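Putative esterase (Uncultured bacterium, PDB 7C4D) probably hydrolyses carboxylic ester bonds as a marine bacterial carboxylesterase of the alpha/beta hydrolase fold. Local coordinates at residues F263-K266 against T267-L271; P131-K134 against T135-I139; K231-P234 against L235-I239; I42-E45 against L46-Y49. All coordinates share one frame; numbering follows the deposited sequence.

Contact 1 (F263-K266 against T267-L271)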
loop_
_atom_site.group_PDB
_atom_site.type_symbol
_atom_site.label_atom_id
_atom_site.label_comp_id
_atom_site.label_asym_id
_atom_site.label_seq_id
_atom_site.Cartn_x
_atom_site.Cartn_y
_atom_site.Cartn_z
ATOM N N PHE A 263 11.343 1.545 11.250
ATOM C CA PHE A 263 10.604 2.194 10.186
ATOM C C PHE A 263 10.466 3.678 10.522
ATOM O O PHE A 263 10.713 4.545 9.698
ATOM C CB PHE A 263 9.260 1.508 9.929
ATOM C CG PHE A 263 8.579 2.011 8.678
ATOM C CD1 PHE A 263 7.791 3.151 8.699
ATOM C CD2 PHE A 263 8.743 1.355 7.470
ATOM C CE1 PHE A 263 7.198 3.643 7.538
ATOM C CE2 PHE A 263 8.122 1.828 6.317
ATOM C CZ PHE A 263 7.384 2.988 6.339
ATOM N N ILE A 264 10.121 3.951 11.771
ATOM C CA ILE A 264 9.874 5.297 12.251
ATOM C C ILE A 264 11.168 6.109 12.243
ATOM O O ILE A 264 11.179 7.292 11.909
ATOM C CB ILE A 264 9.188 5.178 13.629
ATOM C CG1 ILE A 264 7.734 4.747 13.433
ATOM C CG2 ILE A 264 9.259 6.468 14.440
ATOM C CD1 ILE A 264 7.149 3.983 14.582
ATOM N N GLN A 265 12.266 5.446 12.600
ATOM C CA GLN A 265 13.573 6.061 12.656
ATOM C C GLN A 265 13.934 6.617 11.286
ATOM O O GLN A 265 14.234 7.799 11.183
ATOM C CB GLN A 265 14.543 5.045 13.259
ATOM C CG GLN A 265 15.989 5.061 12.794
ATOM C CD GLN A 265 16.692 3.849 13.374
ATOM O OE1 GLN A 265 16.443 3.451 14.513
ATOM N NE2 GLN A 265 17.551 3.220 12.587
ATOM N N LYS A 266 13.920 5.759 10.255
ATOM C CA LYS A 266 14.312 6.143 8.905
ATOM C C LYS A 266 13.391 7.210 8.299
ATOM O O LYS A 266 13.883 8.084 7.599
ATOM C CB LYS A 266 14.360 4.910 8.019
ATOM C CG LYS A 266 15.370 3.877 8.475
ATOM C CD LYS A 266 16.727 4.444 8.782
ATOM C CE LYS A 266 17.763 3.353 8.963
ATOM N NZ LYS A 266 19.055 3.932 9.401
ATOM N N THR A 267 12.092 7.134 8.601
ATOM C CA THR A 267 11.060 8.082 8.200
ATOM C C THR A 267 11.338 9.446 8.842
ATOM O O THR A 267 11.294 10.467 8.154
ATOM C CB THR A 267 9.668 7.533 8.579
ATOM O OG1 THR A 267 9.418 6.321 7.862
ATOM C CG2 THR A 267 8.516 8.512 8.432
ATOM N N LEU A 268 11.624 9.483 10.160
ATOM C CA LEU A 268 11.806 10.764 10.855
ATOM C C LEU A 268 13.138 11.411 10.519
ATOM O O LEU A 268 13.254 12.624 10.584
ATOM C CB LEU A 268 11.612 10.643 12.373
ATOM C CG LEU A 268 10.148 10.432 12.817
ATOM C CD1 LEU A 268 10.008 10.158 14.324
ATOM C CD2 LEU A 268 9.226 11.576 12.395
ATOM N N GLU A 269 14.138 10.608 10.138
ATOM C CA GLU A 269 15.404 11.179 9.703
ATOM C C GLU A 269 15.306 11.782 8.283
ATOM O O GLU A 269 16.110 12.646 7.928
ATOM C CB GLU A 269 16.511 10.132 9.844
ATOM C CG GLU A 269 16.835 9.775 11.295
ATOM C CD GLU A 269 17.688 8.524 11.524
ATOM O OE1 GLU A 269 18.045 7.823 10.534
ATOM O OE2 GLU A 269 17.983 8.216 12.687
ATOM N N PHE A 270 14.332 11.340 7.470
ATOM C CA PHE A 270 14.180 11.806 6.081
ATOM C C PHE A 270 13.197 12.978 5.986
ATOM O O PHE A 270 13.506 13.976 5.394
ATOM C CB PHE A 270 13.777 10.644 5.157
ATOM C CG PHE A 270 13.508 11.024 3.723
ATOM C CD1 PHE A 270 14.538 11.437 2.896
ATOM C CD2 PHE A 270 12.216 11.012 3.196
ATOM C CE1 PHE A 270 14.285 11.805 1.571
ATOM C CE2 PHE A 270 11.974 11.326 1.856
ATOM C CZ PHE A 270 13.016 11.715 1.041
ATOM N N LEU A 271 12.001 12.880 6.583
ATOM C CA LEU A 271 10.982 13.907 6.425
ATOM C C LEU A 271 11.335 15.178 7.200
ATOM O O LEU A 271 11.985 15.103 8.226
ATOM C CB LEU A 271 9.642 13.380 6.909
ATOM C CG LEU A 271 9.085 12.176 6.166
ATOM C CD1 LEU A 271 7.742 11.797 6.758
ATOM C CD2 LEU A 271 8.984 12.472 4.667
ATOM O OXT LEU A 271 10.942 16.300 6.804
#
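Phe-263 meets Thr-267 one helical turn later, through its backbone oxygen and through its ring. Phe-263 O accepts two bonds from Thr-267. The hydroxyl OG1 of Thr-267 lies 2.9 Å from Phe-263 O and stands above the carbonyl plane. Thr-267 N lies 3.1 Å from the same oxygen and comes from the opposite face of that plane. OG1 can reach back because it sits beside its own backbone N, with chi1 at -63°. Two bonds thus grip Phe-263 O, and the one from OG1 probably fixes the rotation of the threonine side chain. The same OG1 lies 3.5 Å from Phe-263 CE1, oblique to the ring. That ring also packs edge-to-face with Trp-39. Ile-264 and Leu-268 lie side by side and point the same way, with Ile-264 CG2 3.8 Å from Leu-268 CD1. Leu-268 N bonds to Ile-264 O. This is the C-terminal helix 260-270 of an alpha/beta hydrolase fold. Its Ile-264 and Leu-268 side rests on helix 40-46, while Thr-267 and Phe-270 touch strand 113-119. Gln-265 runs alongside Glu-269 on the outer side. Its CG is 3.7 Å from Glu-269 OE2, and its amide plane is turned 25° from the carboxylate plane. Glu-269 N bonds to Gln-265 O. Lys-266 bends at its second torsion and then crosses Glu-269. Its NZ ends 4.2 Å from Glu-269 OE1, opposite charges too far apart for a salt bridge. Lys-266 O receives a weak bond from Phe-270 N, 3.3 Å away with an N-H...O angle of 126°.

Contact 2 (P131-K134 against T135-I139)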
loop_
_atom_site.group_PDB
_atom_site.type_symbol
_atom_site.label_atom_id
_atom_site.label_comp_id
_atom_site.label_asym_id
_atom_site.label_seq_id
_atom_site.Cartn_x
_atom_site.Cartn_y
_atom_site.Cartn_z
ATOM N N PRO A 131 8.575 -13.770 -7.613
ATOM C CA PRO A 131 7.786 -14.114 -6.425
ATOM C C PRO A 131 6.700 -13.101 -6.051
ATOM O O PRO A 131 5.769 -13.436 -5.327
ATOM C CB PRO A 131 8.831 -14.190 -5.301
ATOM C CG PRO A 131 10.158 -14.344 -6.017
ATOM C CD PRO A 131 9.999 -13.579 -7.314
ATOM N N ASN A 132 6.816 -11.855 -6.532
ATOM C CA ASN A 132 5.746 -10.890 -6.349
ATOM C C ASN A 132 4.486 -11.393 -7.051
ATOM O O ASN A 132 3.446 -11.538 -6.401
ATOM C CB ASN A 132 6.098 -9.482 -6.845
ATOM C CG ASN A 132 5.052 -8.430 -6.510
ATOM O OD1 ASN A 132 4.182 -8.632 -5.664
ATOM N ND2 ASN A 132 5.141 -7.271 -7.145
ATOM N N VAL A 133 4.593 -11.653 -8.367
ATOM C CA VAL A 133 3.449 -12.053 -9.170
ATOM C C VAL A 133 2.921 -13.394 -8.662
ATOM O O VAL A 133 1.715 -13.541 -8.472
ATOM C CB VAL A 133 3.749 -12.057 -10.676
ATOM C CG1 VAL A 133 2.615 -12.684 -11.463
ATOM C CG2 VAL A 133 4.058 -10.655 -11.196
ATOM N N LYS A 134 3.836 -14.305 -8.311
ATOM C CA LYS A 134 3.497 -15.656 -7.891
ATOM C C LYS A 134 2.687 -15.622 -6.607
ATOM O O LYS A 134 1.682 -16.324 -6.484
ATOM C CB LYS A 134 4.752 -16.502 -7.687
ATOM C CG LYS A 134 5.342 -17.103 -8.950
ATOM C CD LYS A 134 6.815 -17.466 -8.822
ATOM C CE LYS A 134 7.253 -18.508 -9.834
ATOM N NZ LYS A 134 6.220 -18.767 -10.868
ATOM N N THR A 135 3.137 -14.805 -5.654
ATOM C CA THR A 135 2.523 -14.774 -4.336
ATOM C C THR A 135 1.138 -14.170 -4.453
ATOM O O THR A 135 0.216 -14.667 -3.827
ATOM C CB THR A 135 3.452 -14.175 -3.275
ATOM O OG1 THR A 135 4.496 -15.139 -3.178
ATOM C CG2 THR A 135 2.838 -14.040 -1.901
ATOM N N HIS A 136 0.997 -13.146 -5.297
ATOM C CA HIS A 136 -0.306 -12.538 -5.525
ATOM C C HIS A 136 -1.265 -13.542 -6.162
ATOM O O HIS A 136 -2.410 -13.645 -5.730
ATOM C CB HIS A 136 -0.166 -11.171 -6.210
ATOM C CG HIS A 136 0.181 -10.134 -5.194
ATOM N ND1 HIS A 136 1.455 -10.007 -4.677
ATOM C CD2 HIS A 136 -0.582 -9.259 -4.510
ATOM C CE1 HIS A 136 1.466 -9.074 -3.751
ATOM N NE2 HIS A 136 0.231 -8.611 -3.621
ATOM N N LYS A 137 -0.772 -14.313 -7.141
ATOM C CA LYS A 137 -1.561 -15.329 -7.831
ATOM C C LYS A 137 -2.120 -16.338 -6.826
ATOM O O LYS A 137 -3.305 -16.657 -6.856
ATOM C CB LYS A 137 -0.734 -16.006 -8.929
ATOM C CG LYS A 137 -0.481 -15.172 -10.175
ATOM C CD LYS A 137 -1.742 -14.581 -10.768
ATOM C CE LYS A 137 -1.823 -14.792 -12.266
ATOM N NZ LYS A 137 -0.468 -14.832 -12.872
ATOM N N LYS A 138 -1.265 -16.817 -5.927
ATOM C CA LYS A 138 -1.675 -17.679 -4.825
ATOM C C LYS A 138 -2.778 -17.041 -3.972
ATOM O O LYS A 138 -3.862 -17.604 -3.878
ATOM C CB LYS A 138 -0.454 -18.086 -4.002
ATOM C CG LYS A 138 0.546 -18.967 -4.740
ATOM C CD LYS A 138 1.840 -19.167 -3.977
ATOM C CE LYS A 138 1.623 -19.697 -2.572
ATOM N NZ LYS A 138 2.566 -19.089 -1.604
ATOM N N ILE A 139 -2.524 -15.850 -3.394
ATOM C CA ILE A 139 -3.460 -15.156 -2.518
ATOM C C ILE A 139 -4.834 -15.029 -3.177
ATOM O O ILE A 139 -5.853 -15.232 -2.521
ATOM C CB ILE A 139 -2.921 -13.762 -2.085
ATOM C CG1 ILE A 139 -1.682 -13.859 -1.186
ATOM C CG2 ILE A 139 -4.030 -12.939 -1.423
ATOM C CD1 ILE A 139 -0.677 -12.714 -1.320
#
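Asn-132 and His-136 form a local contact within the first turns of helix 131-144, where side-chain donors turn back onto backbone carbonyls. Asn-132 O takes two bonds from His-136. The backbone N of His-136 is 3.1 Å from Asn-132 O. The ring nitrogen ND1 of His-136 is 3.0 Å from Asn-132 O and comes from the opposite face of the carbonyl plane. The oxygen lies at the edge of the imidazole, in the ring plane, so this bond holds the ring's rotation. The ring can reach back because CG lies beside the backbone N, with chi1 at -80°. Asn-132 OD1 is also close to ND1 of His-136, at 3.2 Å, but the angle is poor for a bond. The amide and ring planes stand 83° apart. A leucine in place of His-136 would probably leave Asn-132 O with one donor fewer and the ring's place filled by a group with no polar end. Thr-135 repeats the pattern one residue earlier. Its OG1 lies 3.0 Å from Pro-131 O, in the carbonyl plane, while Thr-135 N reaches Pro-131 O from above that plane. Met-203 of helix 199-203 touches Asn-132, Val-133 and His-136. A bound acetate, probably from the crystallisation liquor, lies about 3 Å from the His-136 side chain. His-136 also lies near, without touching, the probable Ser-His-Asp triad typical of the alpha/beta hydrolase fold.

Contact 3 (K231-P234 against L235-I239)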
loop_
_atom_site.group_PDB
_atom_site.type_symbol
_atom_site.label_atom_id
_atom_site.label_comp_id
_atom_site.label_asym_id
_atom_site.label_seq_id
_atom_site.Cartn_x
_atom_site.Cartn_y
_atom_site.Cartn_z
ATOM N N LYS A 231 19.240 -4.192 -9.806
ATOM C CA LYS A 231 18.850 -3.793 -11.153
ATOM C C LYS A 231 17.738 -2.744 -11.132
ATOM O O LYS A 231 17.500 -2.094 -12.149
ATOM C CB LYS A 231 18.490 -5.002 -12.023
ATOM C CG LYS A 231 17.761 -6.137 -11.320
ATOM C CD LYS A 231 16.273 -6.169 -11.600
ATOM C CE LYS A 231 15.698 -7.561 -11.454
ATOM N NZ LYS A 231 14.216 -7.557 -11.515
ATOM N N ASP A 232 17.085 -2.572 -9.972
ATOM C CA ASP A 232 16.052 -1.562 -9.781
ATOM C C ASP A 232 16.659 -0.165 -9.628
ATOM O O ASP A 232 16.044 0.821 -10.043
ATOM C CB ASP A 232 15.107 -1.937 -8.640
ATOM C CG ASP A 232 14.289 -3.165 -8.965
ATOM O OD1 ASP A 232 13.645 -3.174 -10.033
ATOM O OD2 ASP A 232 14.313 -4.102 -8.160
ATOM N N ILE A 233 17.878 -0.087 -9.075
ATOM C CA ILE A 233 18.522 1.197 -8.826
ATOM C C ILE A 233 18.576 2.066 -10.086
ATOM O O ILE A 233 18.285 3.265 -9.997
ATOM C CB ILE A 233 19.870 1.073 -8.067
ATOM C CG1 ILE A 233 19.738 0.116 -6.877
ATOM C CG2 ILE A 233 20.358 2.446 -7.616
ATOM C CD1 ILE A 233 21.046 -0.420 -6.336
ATOM N N PRO A 234 18.929 1.538 -11.289
ATOM C CA PRO A 234 18.971 2.373 -12.494
ATOM C C PRO A 234 17.677 3.120 -12.834
ATOM O O PRO A 234 17.697 4.326 -13.071
ATOM C CB PRO A 234 19.383 1.396 -13.621
ATOM C CG PRO A 234 20.034 0.214 -12.925
ATOM C CD PRO A 234 19.374 0.155 -11.559
ATOM N N LEU A 235 16.543 2.413 -12.856
ATOM C CA LEU A 235 15.258 3.053 -13.135
ATOM C C LEU A 235 14.801 3.970 -11.989
ATOM O O LEU A 235 14.318 5.067 -12.277
ATOM C CB LEU A 235 14.206 1.995 -13.504
ATOM C CG LEU A 235 12.758 2.471 -13.655
ATOM C CD1 LEU A 235 12.603 3.530 -14.739
ATOM C CD2 LEU A 235 11.846 1.293 -13.971
ATOM N N ILE A 236 14.965 3.543 -10.711
ATOM C CA ILE A 236 14.708 4.416 -9.562
ATOM C C ILE A 236 15.405 5.767 -9.773
ATOM O O ILE A 236 14.764 6.818 -9.665
ATOM C CB ILE A 236 15.113 3.755 -8.211
ATOM C CG1 ILE A 236 14.209 2.563 -7.868
ATOM C CG2 ILE A 236 15.121 4.786 -7.086
ATOM C CD1 ILE A 236 14.690 1.663 -6.683
ATOM N N LYS A 237 16.709 5.731 -10.118
ATOM C CA LYS A 237 17.549 6.924 -10.235
ATOM C C LYS A 237 17.190 7.787 -11.449
ATOM O O LYS A 237 17.320 9.009 -11.378
ATOM C CB LYS A 237 19.042 6.572 -10.193
ATOM C CG LYS A 237 19.558 6.069 -8.846
ATOM C CD LYS A 237 19.248 7.009 -7.700
ATOM C CE LYS A 237 20.365 7.095 -6.680
ATOM N NZ LYS A 237 20.481 8.464 -6.121
ATOM N N GLU A 238 16.724 7.149 -12.534
ATOM C CA GLU A 238 16.242 7.813 -13.735
ATOM C C GLU A 238 15.014 8.651 -13.406
ATOM O O GLU A 238 14.928 9.820 -13.793
ATOM C CB GLU A 238 15.889 6.722 -14.743
ATOM C CG GLU A 238 15.870 7.167 -16.193
ATOM C CD GLU A 238 15.307 6.067 -17.080
ATOM O OE1 GLU A 238 15.860 4.955 -17.059
ATOM O OE2 GLU A 238 14.279 6.302 -17.739
ATOM N N ILE A 239 14.063 8.062 -12.668
ATOM C CA ILE A 239 12.866 8.809 -12.300
ATOM C C ILE A 239 13.170 9.826 -11.181
ATOM O O ILE A 239 12.714 10.970 -11.226
ATOM C CB ILE A 239 11.763 7.815 -11.886
ATOM C CG1 ILE A 239 11.442 6.798 -12.985
ATOM C CG2 ILE A 239 10.523 8.533 -11.390
ATOM C CD1 ILE A 239 10.570 5.656 -12.529
#
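Ile-233 and Lys-237 meet one turn apart on helix 232-239. This helix is the crossover of a beta-alpha-beta unit between strands 217-222 and 244-248, part of the alpha/beta hydrolase fold. The backbone supplies three helical bonds. Ile-236 N to Asp-232 O is the straightest of them, 3.0 Å long with an N-H...O angle of 173°. Lys-237 N bonds to Ile-233 O, and Glu-238 N to Pro-234 O. Pro-234 has no N-H to give, but its carbonyl still accepts in the usual way. Apolar contacts follow the same spacing. Ile-233 and Lys-237 lie side by side and point the same way, so Ile-233 CG2 rests 3.9 Å from Lys-237 CG. CG2 is turned to that side because it lies anti to the backbone N of Ile-233, with CG1 beside that N (chi1 -46°). Ile-236 lays its CG1 against the backbone of the preceding turn, 3.3 Å from Asp-232 O. Ile-233 and Ile-236 both touch Leu-245 of strand 244-248, which seats the helix on the sheet. The polar ends go to residues just outside the helix. Asp-232 OD2 accepts a hydrogen bond from Thr-229 N. Lys-237 bends along its length, and its NZ bonds to Pro-241 O and Ala-243 O in the turn before strand 244-248. Within the helix, the Asp-232 side chain meets the next turn through carbon, with its CB 4.1 Å from Ile-236 CD1.

Contact 4 (I42-E45 against L46-Y49)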
loop_
_atom_site.group_PDB
_atom_site.type_symbol
_atom_site.label_atom_id
_atom_site.label_comp_id
_atom_site.label_asym_id
_atom_site.label_seq_id
_atom_site.Cartn_x
_atom_site.Cartn_y
_atom_site.Cartn_z
ATOM N N ILE A 42 2.342 2.826 13.640
ATOM C CA ILE A 42 3.313 3.770 13.097
ATOM C C ILE A 42 2.798 5.219 13.156
ATOM O O ILE A 42 3.542 6.128 13.545
ATOM C CB ILE A 42 3.872 3.308 11.732
ATOM C CG1 ILE A 42 4.962 2.269 11.971
ATOM C CG2 ILE A 42 4.373 4.481 10.839
ATOM C CD1 ILE A 42 5.032 1.248 10.911
ATOM N N ALA A 43 1.502 5.422 12.880
ATOM C CA ALA A 43 0.874 6.728 12.925
ATOM C C ALA A 43 0.801 7.228 14.362
ATOM O O ALA A 43 0.541 8.415 14.588
ATOM C CB ALA A 43 -0.534 6.642 12.408
ATOM N N ASN A 44 0.862 6.271 15.300
ATOM C CA ASN A 44 0.853 6.595 16.719
ATOM C C ASN A 44 2.086 7.414 17.079
ATOM O O ASN A 44 1.906 8.424 17.697
ATOM C CB ASN A 44 0.610 5.407 17.652
ATOM C CG ASN A 44 -0.870 5.222 17.947
ATOM O OD1 ASN A 44 -1.689 6.133 17.751
ATOM N ND2 ASN A 44 -1.231 4.026 18.390
ATOM N N GLU A 45 3.284 7.006 16.648
ATOM C CA GLU A 45 4.487 7.820 16.744
ATOM C C GLU A 45 4.486 9.051 15.829
ATOM O O GLU A 45 4.738 10.155 16.325
ATOM C CB GLU A 45 5.721 6.930 16.682
ATOM C CG GLU A 45 5.777 6.066 17.924
ATOM C CD GLU A 45 6.996 5.189 18.086
ATOM O OE1 GLU A 45 8.127 5.671 17.846
ATOM O OE2 GLU A 45 6.815 4.025 18.466
ATOM N N LEU A 46 4.158 8.885 14.529
ATOM C CA LEU A 46 4.278 9.965 13.548
ATOM C C LEU A 46 3.353 11.148 13.847
ATOM O O LEU A 46 3.677 12.265 13.486
ATOM C CB LEU A 46 4.157 9.454 12.107
ATOM C CG LEU A 46 5.155 8.365 11.653
ATOM C CD1 LEU A 46 4.934 8.004 10.186
ATOM C CD2 LEU A 46 6.590 8.837 11.809
ATOM N N LYS A 47 2.226 10.931 14.537
ATOM C CA LYS A 47 1.245 11.979 14.794
ATOM C C LYS A 47 1.766 13.075 15.754
ATOM O O LYS A 47 1.167 14.146 15.826
ATOM C CB LYS A 47 -0.040 11.382 15.383
ATOM C CG LYS A 47 0.087 10.904 16.826
ATOM C CD LYS A 47 -1.191 10.356 17.415
ATOM C CE LYS A 47 -0.983 9.954 18.859
ATOM N NZ LYS A 47 -2.208 9.322 19.406
ATOM N N ASP A 48 2.870 12.833 16.488
ATOM C CA ASP A 48 3.441 13.906 17.293
ATOM C C ASP A 48 4.059 14.992 16.416
ATOM O O ASP A 48 4.271 16.094 16.915
ATOM C CB ASP A 48 4.533 13.412 18.236
ATOM C CG ASP A 48 4.050 12.416 19.280
ATOM O OD1 ASP A 48 2.861 12.409 19.593
ATOM O OD2 ASP A 48 4.867 11.605 19.706
ATOM N N TYR A 49 4.380 14.684 15.141
ATOM C CA TYR A 49 5.108 15.644 14.334
ATOM C C TYR A 49 4.326 16.062 13.086
ATOM O O TYR A 49 4.662 17.051 12.432
ATOM C CB TYR A 49 6.481 15.076 13.963
ATOM C CG TYR A 49 7.212 14.507 15.152
ATOM C CD1 TYR A 49 7.801 15.337 16.102
ATOM C CD2 TYR A 49 7.276 13.142 15.347
ATOM C CE1 TYR A 49 8.405 14.812 17.229
ATOM C CE2 TYR A 49 7.934 12.606 16.437
ATOM C CZ TYR A 49 8.495 13.447 17.383
ATOM O OH TYR A 49 9.157 12.893 18.423
#
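Ile-42 and Leu-46 lie side by side and point the same way along the last turn of helix 40-46. Ile-42 CG2 comes alongside Leu-46 CD1 at 3.6 Å. CG2 lies anti to the backbone N of Ile-42, which places it beside the leucine. Leu-46 N bonds to Ile-42 O in the carbonyl plane, at 3.0 Å. Lys-47 and Asn-44 make a second parallel pair. Lys-47 CG sits between its own backbone N and carbonyl carbon, a crowded position with chi1 at 72°. From there the chain extends fully and passes Asn-44 O, with Lys-47 CG 3.2 Å from it. The ammonium NZ of Lys-47 ends 3.6 Å from Asn-44 OD1. With an alanine here in place of Lys-47, Asn-44 O would probably lose the chain packed against it and Asn-44 OD1 would be left without the nearby ammonium group. The bonding pattern changes here. Lys-47 N stands above the carbonyl plane of Ala-43, 3.0 Å from Ala-43 O. Asp-48 N then bonds to Glu-45 O at 3.3 Å, three residues back rather than four. The Tyr-49 ring lays one face over Asp-48 CB, 3.8 Å from the ring plane. This is how the helix gives way to the loop before strand 51-55. Ala-43 and Leu-46 touch Val-52 of that strand. Ile-42 and Glu-45 touch Ile-264 on helix 260-270, while Leu-46 and Tyr-49 meet Leu-268 there.

Contacts 1 and 4 belong together. Their centres are about 11 Å apart and they touch. Ile-264 CD1 packs 3.8 Å from Ile-42 CG1, and Leu-268 CD2 packs 3.8 Å from Leu-46 CD2. The C-terminal helix is thus joined to helix 40-46. Contact 2 lies on the opposite side of the chain's centre from contact 4, with centres about 32 Å apart. It is the contact beside the bound acetate. Contact 3 comes within about 8 Å of contact 2 between nearest atoms, but they do not touch. The probable triad of Ser-96, His-253 and Asp-120 lies near Phe-263 of contact 1 and His-136 of contact 2, touching neither side chain.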